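Local structure of ribonucleoside-diphosphate reductase subunit beta (Streptococcus sanguinis, 4N83) at residues R82-E86 and K201-A205; L147-I151 and L217-M221; F159-S163 and L228-E232. The protein forms the small subunit of a class Ib ribonucleotide reductase, holds a two-manganese site, and probably serves the conversion of ribonucleotides to deoxyribonucleotides for DNA synthesis. All coordinates share one frame; numbering follows the deposited sequence.

Contact 1: residues R82-E86 and K201-A205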
loop_
_atom_site.group_PDB
_atom_site.type_symbol
_atom_site.label_atom_id
_atom_site.label_comp_id
_atom_site.label_asym_id
_atom_site.label_seq_id
_atom_site.Cartn_x
_atom_site.Cartn_y
_atom_site.Cartn_z
ATOM N N ARG A 82 -15.611 6.334 -0.715
ATOM C CA ARG A 82 -16.842 6.598 0.031
ATOM C C ARG A 82 -16.526 6.801 1.510
ATOM O O ARG A 82 -16.848 7.842 2.083
ATOM C CB ARG A 82 -17.836 5.444 -0.140
ATOM C CG ARG A 82 -18.155 5.105 -1.590
ATOM C CD ARG A 82 -19.180 3.987 -1.688
ATOM N NE ARG A 82 -20.501 4.402 -1.214
ATOM C CZ ARG A 82 -21.428 5.019 -1.950
ATOM N NH1 ARG A 82 -21.211 5.319 -3.229
ATOM N NH2 ARG A 82 -22.593 5.343 -1.396
ATOM N N THR A 83 -15.891 5.800 2.115
ATOM C CA THR A 83 -15.531 5.832 3.531
ATOM C C THR A 83 -14.019 5.974 3.683
ATOM O O THR A 83 -13.266 5.583 2.796
ATOM C CB THR A 83 -15.978 4.543 4.252
ATOM O OG1 THR A 83 -15.114 3.457 3.890
ATOM C CG2 THR A 83 -17.416 4.186 3.888
ATOM N N ALA A 84 -13.580 6.514 4.818
ATOM C CA ALA A 84 -12.148 6.663 5.101
ATOM C C ALA A 84 -11.431 5.314 5.099
ATOM O O ALA A 84 -10.276 5.212 4.683
ATOM C CB ALA A 84 -11.942 7.363 6.436
ATOM N N HIS A 85 -12.139 4.282 5.554
ATOM C CA HIS A 85 -11.587 2.933 5.681
ATOM C C HIS A 85 -11.340 2.311 4.311
ATOM O O HIS A 85 -10.399 1.540 4.136
ATOM C CB HIS A 85 -12.534 2.044 6.494
ATOM C CG HIS A 85 -13.145 2.736 7.673
ATOM N ND1 HIS A 85 -14.421 3.255 7.649
ATOM C CD2 HIS A 85 -12.649 3.015 8.902
ATOM C CE1 HIS A 85 -14.689 3.814 8.814
ATOM N NE2 HIS A 85 -13.630 3.682 9.592
ATOM N N GLU A 86 -12.193 2.653 3.348
ATOM C CA GLU A 86 -12.041 2.203 1.965
ATOM C C GLU A 86 -10.706 2.645 1.364
ATOM O O GLU A 86 -10.074 1.888 0.630
ATOM C CB GLU A 86 -13.202 2.726 1.111
ATOM C CG GLU A 86 -13.177 2.279 -0.342
ATOM C CD GLU A 86 -14.425 2.680 -1.109
ATOM O OE1 GLU A 86 -15.317 3.328 -0.519
ATOM O OE2 GLU A 86 -14.517 2.344 -2.309
ATOM N N LYS A 201 -18.636 -2.103 -4.074
ATOM C CA LYS A 201 -18.708 -0.639 -4.028
ATOM C C LYS A 201 -19.272 -0.055 -5.324
ATOM O O LYS A 201 -19.817 1.049 -5.329
ATOM C CB LYS A 201 -17.325 -0.040 -3.738
ATOM C CG LYS A 201 -16.852 -0.228 -2.304
ATOM C CD LYS A 201 -17.549 0.739 -1.356
ATOM C CE LYS A 201 -17.202 0.463 0.099
ATOM N NZ LYS A 201 -17.990 1.316 1.034
ATOM N N PHE A 202 -19.124 -0.801 -6.417
ATOM C CA PHE A 202 -19.746 -0.462 -7.696
ATOM C C PHE A 202 -21.274 -0.531 -7.602
ATOM O O PHE A 202 -21.968 0.377 -8.057
ATOM C CB PHE A 202 -19.222 -1.404 -8.791
ATOM C CG PHE A 202 -19.934 -1.270 -10.106
ATOM C CD1 PHE A 202 -19.566 -0.287 -11.014
ATOM C CD2 PHE A 202 -20.962 -2.141 -10.443
ATOM C CE1 PHE A 202 -20.219 -0.167 -12.228
ATOM C CE2 PHE A 202 -21.619 -2.027 -11.656
ATOM C CZ PHE A 202 -21.246 -1.038 -12.551
ATOM N N GLN A 203 -21.786 -1.605 -7.001
ATOM C CA GLN A 203 -23.233 -1.816 -6.862
ATOM C C GLN A 203 -23.916 -0.800 -5.941
ATOM O O GLN A 203 -25.118 -0.572 -6.058
ATOM C CB GLN A 203 -23.524 -3.234 -6.362
ATOM C CG GLN A 203 -23.198 -4.325 -7.371
ATOM C CD GLN A 203 -23.217 -5.713 -6.758
ATOM O OE1 GLN A 203 -24.101 -6.040 -5.965
ATOM N NE2 GLN A 203 -22.244 -6.540 -7.125
ATOM N N LEU A 204 -23.157 -0.208 -5.022
ATOM C CA LEU A 204 -23.680 0.862 -4.169
ATOM C C LEU A 204 -23.944 2.119 -4.987
ATOM O O LEU A 204 -25.023 2.703 -4.904
ATOM C CB LEU A 204 -22.719 1.176 -3.012
ATOM C CG LEU A 204 -23.042 0.529 -1.660
ATOM C CD1 LEU A 204 -23.255 -0.974 -1.777
ATOM C CD2 LEU A 204 -21.940 0.835 -0.657
ATOM N N ALA A 205 -22.957 2.520 -5.785
ATOM C CA ALA A 205 -23.073 3.706 -6.635
ATOM C C ALA A 205 -23.873 3.443 -7.918
ATOM O O ALA A 205 -24.254 4.385 -8.611
ATOM C CB ALA A 205 -21.692 4.248 -6.974
#

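Contact 2: residues L147-I151 and L217-M221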
loop_
_atom_site.group_PDB
_atom_site.type_symbol
_atom_site.label_atom_id
_atom_site.label_comp_id
_atom_site.label_asym_id
_atom_site.label_seq_id
_atom_site.Cartn_x
_atom_site.Cartn_y
_atom_site.Cartn_z
ATOM N N LEU A 147 -16.996 4.824 -11.637
ATOM C CA LEU A 147 -17.925 3.708 -11.883
ATOM C C LEU A 147 -17.390 2.915 -13.071
ATOM O O LEU A 147 -17.381 1.684 -13.061
ATOM C CB LEU A 147 -19.359 4.183 -12.186
ATOM C CG LEU A 147 -20.514 3.381 -11.573
ATOM C CD1 LEU A 147 -20.344 3.170 -10.075
ATOM C CD2 LEU A 147 -21.837 4.074 -11.858
ATOM N N GLU A 148 -16.952 3.649 -14.093
ATOM C CA GLU A 148 -16.300 3.074 -15.267
ATOM C C GLU A 148 -14.914 2.524 -14.920
ATOM O O GLU A 148 -14.478 1.520 -15.487
ATOM C CB GLU A 148 -16.177 4.134 -16.369
ATOM C CG GLU A 148 -17.513 4.641 -16.901
ATOM C CD GLU A 148 -17.378 5.888 -17.758
ATOM O OE1 GLU A 148 -16.289 6.119 -18.323
ATOM O OE2 GLU A 148 -18.369 6.639 -17.866
ATOM N N LYS A 149 -14.231 3.189 -13.990
ATOM C CA LYS A 149 -12.916 2.749 -13.520
ATOM C C LYS A 149 -13.006 1.477 -12.675
ATOM O O LYS A 149 -12.087 0.660 -12.678
ATOM C CB LYS A 149 -12.233 3.864 -12.726
ATOM C CG LYS A 149 -11.883 5.076 -13.575
ATOM C CD LYS A 149 -11.298 6.213 -12.751
ATOM C CE LYS A 149 -12.377 6.972 -11.998
ATOM N NZ LYS A 149 -11.862 8.237 -11.404
ATOM N N LYS A 150 -14.116 1.317 -11.955
ATOM C CA LYS A 150 -14.364 0.104 -11.172
ATOM C C LYS A 150 -14.671 -1.099 -12.066
ATOM O O LYS A 150 -14.279 -2.221 -11.752
ATOM C CB LYS A 150 -15.509 0.327 -10.180
ATOM C CG LYS A 150 -15.162 1.286 -9.053
ATOM C CD LYS A 150 -16.303 1.422 -8.056
ATOM C CE LYS A 150 -15.865 2.145 -6.791
ATOM N NZ LYS A 150 -15.501 3.569 -7.035
ATOM N N ILE A 151 -15.373 -0.859 -13.172
ATOM C CA ILE A 151 -15.697 -1.916 -14.136
ATOM C C ILE A 151 -14.440 -2.422 -14.849
ATOM O O ILE A 151 -14.301 -3.621 -15.099
ATOM C CB ILE A 151 -16.711 -1.426 -15.198
ATOM C CG1 ILE A 151 -18.059 -1.096 -14.553
ATOM C CG2 ILE A 151 -16.913 -2.480 -16.279
ATOM C CD1 ILE A 151 -18.915 -0.154 -15.374
ATOM N N LEU A 217 -24.744 3.054 -18.766
ATOM C CA LEU A 217 -23.527 2.449 -18.223
ATOM C C LEU A 217 -23.420 0.976 -18.613
ATOM O O LEU A 217 -22.342 0.506 -18.979
ATOM C CB LEU A 217 -23.487 2.590 -16.699
ATOM C CG LEU A 217 -22.169 2.217 -16.015
ATOM C CD1 LEU A 217 -21.091 3.251 -16.311
ATOM C CD2 LEU A 217 -22.381 2.070 -14.516
ATOM N N LYS A 218 -24.539 0.257 -18.525
ATOM C CA LYS A 218 -24.604 -1.139 -18.965
ATOM C C LYS A 218 -24.288 -1.267 -20.455
ATOM O O LYS A 218 -23.675 -2.245 -20.878
ATOM C CB LYS A 218 -25.981 -1.744 -18.664
ATOM C CG LYS A 218 -26.221 -2.027 -17.188
ATOM C CD LYS A 218 -27.672 -2.386 -16.900
ATOM C CE LYS A 218 -28.049 -3.744 -17.471
ATOM N NZ LYS A 218 -29.425 -4.149 -17.071
ATOM N N GLU A 219 -24.702 -0.274 -21.241
ATOM C CA GLU A 219 -24.363 -0.220 -22.663
ATOM C C GLU A 219 -22.859 -0.010 -22.851
ATOM O O GLU A 219 -22.236 -0.671 -23.682
ATOM C CB GLU A 219 -25.146 0.895 -23.366
ATOM C CG GLU A 219 -25.087 0.839 -24.886
ATOM C CD GLU A 219 -25.861 1.961 -25.555
ATOM O OE1 GLU A 219 -26.406 2.832 -24.845
ATOM O OE2 GLU A 219 -25.924 1.972 -26.802
ATOM N N TRP A 220 -22.284 0.906 -22.073
ATOM C CA TRP A 220 -20.840 1.159 -22.098
ATOM C C TRP A 220 -20.050 -0.020 -21.517
ATOM O O TRP A 220 -18.886 -0.228 -21.864
ATOM C CB TRP A 220 -20.511 2.445 -21.328
ATOM C CG TRP A 220 -19.098 2.927 -21.516
ATOM C CD1 TRP A 220 -18.638 3.760 -22.496
ATOM C CD2 TRP A 220 -17.966 2.605 -20.700
ATOM N NE1 TRP A 220 -17.289 3.974 -22.342
ATOM C CE2 TRP A 220 -16.852 3.278 -21.247
ATOM C CE3 TRP A 220 -17.784 1.813 -19.560
ATOM C CZ2 TRP A 220 -15.573 3.182 -20.692
ATOM C CZ3 TRP A 220 -16.513 1.718 -19.008
ATOM C CH2 TRP A 220 -15.424 2.399 -19.576
ATOM N N MET A 221 -20.693 -0.786 -20.638
ATOM C CA MET A 221 -20.071 -1.939 -19.992
ATOM C C MET A 221 -19.841 -3.091 -20.970
ATOM O O MET A 221 -18.712 -3.562 -21.125
ATOM C CB MET A 221 -20.943 -2.405 -18.821
ATOM C CG MET A 221 -20.370 -3.556 -18.012
ATOM S SD MET A 221 -21.183 -3.732 -16.412
ATOM C CE MET A 221 -20.571 -5.340 -15.918
#

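Contact 3: residues F159-S163 and L228-E232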
loop_
_atom_site.group_PDB
_atom_site.type_symbol
_atom_site.label_atom_id
_atom_site.label_comp_id
_atom_site.label_asym_id
_atom_site.label_seq_id
_atom_site.Cartn_x
_atom_site.Cartn_y
_atom_site.Cartn_z
ATOM N N PHE A 159 -11.193 -11.344 -15.116
ATOM C CA PHE A 159 -11.596 -11.947 -16.392
ATOM C C PHE A 159 -10.419 -12.157 -17.354
ATOM O O PHE A 159 -10.066 -13.297 -17.659
ATOM C CB PHE A 159 -12.724 -11.105 -17.023
ATOM C CG PHE A 159 -12.728 -11.090 -18.531
ATOM C CD1 PHE A 159 -12.938 -12.255 -19.257
ATOM C CD2 PHE A 159 -12.544 -9.898 -19.223
ATOM C CE1 PHE A 159 -12.945 -12.234 -20.642
ATOM C CE2 PHE A 159 -12.554 -9.872 -20.607
ATOM C CZ PHE A 159 -12.754 -11.042 -21.317
ATOM N N LEU A 160 -9.814 -11.067 -17.823
ATOM C CA LEU A 160 -8.777 -11.146 -18.864
ATOM C C LEU A 160 -7.361 -11.399 -18.328
ATOM O O LEU A 160 -6.420 -11.557 -19.109
ATOM C CB LEU A 160 -8.816 -9.905 -19.769
ATOM C CG LEU A 160 -8.556 -8.518 -19.163
ATOM C CD1 LEU A 160 -7.071 -8.176 -19.152
ATOM C CD2 LEU A 160 -9.342 -7.455 -19.919
ATOM N N PHE A 161 -7.211 -11.432 -17.004
ATOM C CA PHE A 161 -5.980 -11.926 -16.373
ATOM C C PHE A 161 -5.870 -13.448 -16.530
ATOM O O PHE A 161 -4.767 -13.996 -16.566
ATOM C CB PHE A 161 -5.942 -11.564 -14.877
ATOM C CG PHE A 161 -4.948 -10.484 -14.525
ATOM C CD1 PHE A 161 -3.943 -10.726 -13.597
ATOM C CD2 PHE A 161 -5.025 -9.225 -15.105
ATOM C CE1 PHE A 161 -3.033 -9.739 -13.260
ATOM C CE2 PHE A 161 -4.118 -8.234 -14.771
ATOM C CZ PHE A 161 -3.119 -8.491 -13.849
ATOM N N TYR A 162 -7.017 -14.117 -16.628
ATOM C CA TYR A 162 -7.075 -15.580 -16.624
ATOM C C TYR A 162 -6.652 -16.236 -17.941
ATOM O O TYR A 162 -6.475 -17.454 -17.993
ATOM C CB TYR A 162 -8.471 -16.053 -16.209
ATOM C CG TYR A 162 -8.741 -15.850 -14.736
ATOM C CD1 TYR A 162 -9.091 -14.598 -14.237
ATOM C CD2 TYR A 162 -8.628 -16.906 -13.836
ATOM C CE1 TYR A 162 -9.329 -14.407 -12.887
ATOM C CE2 TYR A 162 -8.868 -16.723 -12.483
ATOM C CZ TYR A 162 -9.218 -15.471 -12.016
ATOM O OH TYR A 162 -9.457 -15.282 -10.676
ATOM N N SER A 163 -6.495 -15.438 -18.997
ATOM C CA SER A 163 -5.850 -15.908 -20.224
ATOM C C SER A 163 -4.422 -16.358 -19.914
ATOM O O SER A 163 -3.925 -17.325 -20.494
ATOM C CB SER A 163 -5.821 -14.803 -21.283
ATOM O OG SER A 163 -5.183 -13.636 -20.790
ATOM N N LEU A 228 -12.678 -5.907 -25.394
ATOM C CA LEU A 228 -11.586 -6.551 -24.658
ATOM C C LEU A 228 -11.535 -8.053 -24.929
ATOM O O LEU A 228 -10.457 -8.643 -24.946
ATOM C CB LEU A 228 -11.727 -6.305 -23.152
ATOM C CG LEU A 228 -11.469 -4.871 -22.681
ATOM C CD1 LEU A 228 -11.987 -4.674 -21.264
ATOM C CD2 LEU A 228 -9.989 -4.527 -22.765
ATOM N N TYR A 229 -12.702 -8.660 -25.132
ATOM C CA TYR A 229 -12.799 -10.082 -25.467
ATOM C C TYR A 229 -12.256 -10.372 -26.869
ATOM O O TYR A 229 -11.549 -11.361 -27.071
ATOM C CB TYR A 229 -14.253 -10.556 -25.354
ATOM C CG TYR A 229 -14.484 -11.981 -25.812
ATOM C CD1 TYR A 229 -13.915 -13.055 -25.130
ATOM C CD2 TYR A 229 -15.280 -12.257 -26.922
ATOM C CE1 TYR A 229 -14.126 -14.360 -25.546
ATOM C CE2 TYR A 229 -15.497 -13.558 -27.344
ATOM C CZ TYR A 229 -14.919 -14.605 -26.653
ATOM O OH TYR A 229 -15.134 -15.895 -27.073
ATOM N N GLU A 230 -12.586 -9.505 -27.825
ATOM C CA GLU A 230 -12.143 -9.672 -29.211
ATOM C C GLU A 230 -10.625 -9.514 -29.331
ATOM O O GLU A 230 -9.971 -10.283 -30.036
ATOM C CB GLU A 230 -12.859 -8.676 -30.129
ATOM C CG GLU A 230 -12.780 -9.025 -31.609
ATOM C CD GLU A 230 -13.722 -8.197 -32.464
ATOM O OE1 GLU A 230 -14.018 -7.042 -32.091
ATOM O OE2 GLU A 230 -14.166 -8.701 -33.516
ATOM N N ASN A 231 -10.074 -8.520 -28.638
ATOM C CA ASN A 231 -8.619 -8.328 -28.575
ATOM C C ASN A 231 -7.902 -9.456 -27.829
ATOM O O ASN A 231 -6.756 -9.778 -28.148
ATOM C CB ASN A 231 -8.269 -6.976 -27.936
ATOM C CG ASN A 231 -8.184 -5.853 -28.954
ATOM O OD1 ASN A 231 -7.324 -5.867 -29.834
ATOM N ND2 ASN A 231 -9.073 -4.870 -28.835
ATOM N N GLU A 232 -8.574 -10.047 -26.842
ATOM C CA GLU A 232 -8.004 -11.160 -26.078
ATOM C C GLU A 232 -7.938 -12.428 -26.928
ATOM O O GLU A 232 -7.013 -13.228 -26.782
ATOM C CB GLU A 232 -8.812 -11.426 -24.802
ATOM C CG GLU A 232 -8.029 -12.131 -23.702
ATOM C CD GLU A 232 -6.961 -11.251 -23.069
ATOM O OE1 GLU A 232 -7.149 -10.016 -23.007
ATOM O OE2 GLU A 232 -5.929 -11.797 -22.625
#

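Contact 1: residues R82-E86 and K201-A205
Arg-82 and Lys-201 are the closest backbone approach between these segments, with CA atoms 8.5 Å apart, so side chains must bridge the space. In the ferritin-like helical fold, residues 82-86 turn from a loop into the first turn of helix 84-111, which carries the manganese ligands Glu-97 and His-100; residues 201-205 lie near the end of helix 178-206, which supplies Glu-191 and His-194. Thr-83 is the N-cap: its OG1 accepts from Glu-86 N at 3.1 Å, and it also bonds to Asp-18. The extended Glu-86 side chain lies beside the backbone of Arg-82, and Glu-86 OE1 accepts from Arg-82 N at 3.0 Å, met from well above the carboxylate plane (56°).

Across the gap, Lys-201 and Glu-86 run past each other in opposite directions. The lysine bends at chi2 (-77°), which lays its methylenes along the carboxylate: Lys-201 CG sits 3.5 Å from Glu-86 OE2, while Lys-201 NZ reaches only a long salt bridge, 3.7 Å from Glu-86 OE1. Asp-15 is the stronger partner of that ammonium.

Arg-82 crosses the lysine aliphatic to aliphatic, CD to CD. Arg-82 NE stands 4.6 Å from Lys-201 NZ, a like-charge proximity probably eased by the acids around both groups: Glu-86 and Asp-15 for the lysine, Glu-208 for the guanidinium through NH2. Apolar groups meet the arginine's end, with Leu-204 CB centred 4.2 Å above one face of the Arg-82 guanidinium and Ala-205 CB lying 3.9 Å from Arg-82 NH1.

Contact 2: residues L147-I151 and L217-M221
In the helical bundle of the reductase small chain, the start of helix 148-160 packs against the early part of helix 211-240, and Leu-217 of the second helix meets Leu-147, Glu-148 and Ile-151 of the first. Leu-147 is the N-cap residue, and the helix it begins goes on to the manganese ligand Glu-157. The backbones keep a similar spacing, 7.8 Å between the CA atoms of Glu-148 and Leu-217 and 7.3 Å between those of Ile-151 and Met-221.

Leu-217 uses both methyls. CD2 meets the CG and CD2 end of Leu-147, the two side chains crossing at about a right angle, whereas Leu-217 CD1 faces Glu-148 CG at 3.9 Å. Ile-151 slides alongside in the opposite direction, its CD1 4.1 Å from Leu-217 CG. With CG2 anti to the backbone N, the other branch of Ile-151 is turned to Met-221, CG2 to CG 4.0 Å.

Trp-220 takes up Glu-148. Its indole is reached over one face by Glu-148, whose CG makes a CH-pi contact 4.0 Å from the centroid of the Trp-220 six-membered ring and 20° off the normal. Beyond, Glu-148 OE1 hangs 3.8 Å above the plane of the Trp-220 ring toward its rim, the carboxylate tilted 35° to the indole; OE2 has a weak hydrogen bond to Thr-145.

No hydrogen bond joins 147-151 to 217-221, so this part of the helix pair rests on fit and dispersion, the partly exposed glutamate contributing its methylenes while its carboxylate also lies over the ring.

Contact 3: residues F159-S163 and L228-E232
Glu-232 reaches from helix 211-240 to Leu-160 and Ser-163, where helix 148-160 gives way to helix 162-173; this is a buried joint of the ferritin-like bundle, just past the manganese ligand Glu-157. From CB, the chain leaves with CG anti to the backbone N (chi1 -156°), then turns at chi2 (70°), which swings the carboxylate across to Leu-160 and Ser-163. The side chain also touches Leu-253 of helix 246-263. Glu-232 CD comes to 4.0 Å from the carbonyl O of Leu-160. The carboxylate oxygens then part company: Glu-232 OE1 rests against Leu-160 CB at 3.6 Å, and Glu-232 OE2 lies 2.7 Å from Ser-163 OG, at hydrogen-bonding distance.

That same Ser-163 OG lies 2.9 Å from Leu-160 O, so its single hydroxyl proton may go to either acceptor. OG sits between the backbone N and the carbonyl carbon of Ser-163 (chi1 56°), a position that brings it to both.

Away from the carboxylate, the contact is apolar. Leu-160 CD2 meets Leu-228 CD1 at 4.1 Å, and Leu-160 CB covers part of one face of the Phe-159 ring. The edge of that ring points at the opposing helix, CZ of Phe-159 being 4.3 Å from CB of Tyr-229, whose hydroxyl is bonded to Arg-254.

Both oxygens of Glu-232 have further polar partners, so this buried carboxylate is not met by Ser-163 alone, and Lys-133, a long and weak ion pair of OE2, may lessen the cost of its charge.

Contacts 2 and 3 both use helices 148-160 and 211-240, contact 3 adding the start of helix 162-173, at points whose centres are 16 Å apart; both are buried. Contact 1 is only partly buried, lies farthest from the centre of the chain, and ties helix 84-111 to helix 178-206. Its chemistry is correspondingly charged, contact 2 is almost wholly apolar with one acid over an indole, and contact 3 has one polar link between its segments amid apolar contacts. Contacts 1 and 2 touch directly: Phe-202, on the side of its helix turned away from 82-86, packs on Ile-151, Leu-147 and Leu-217, and Ala-205 meets Leu-147. Contact 3 touches neither of the others.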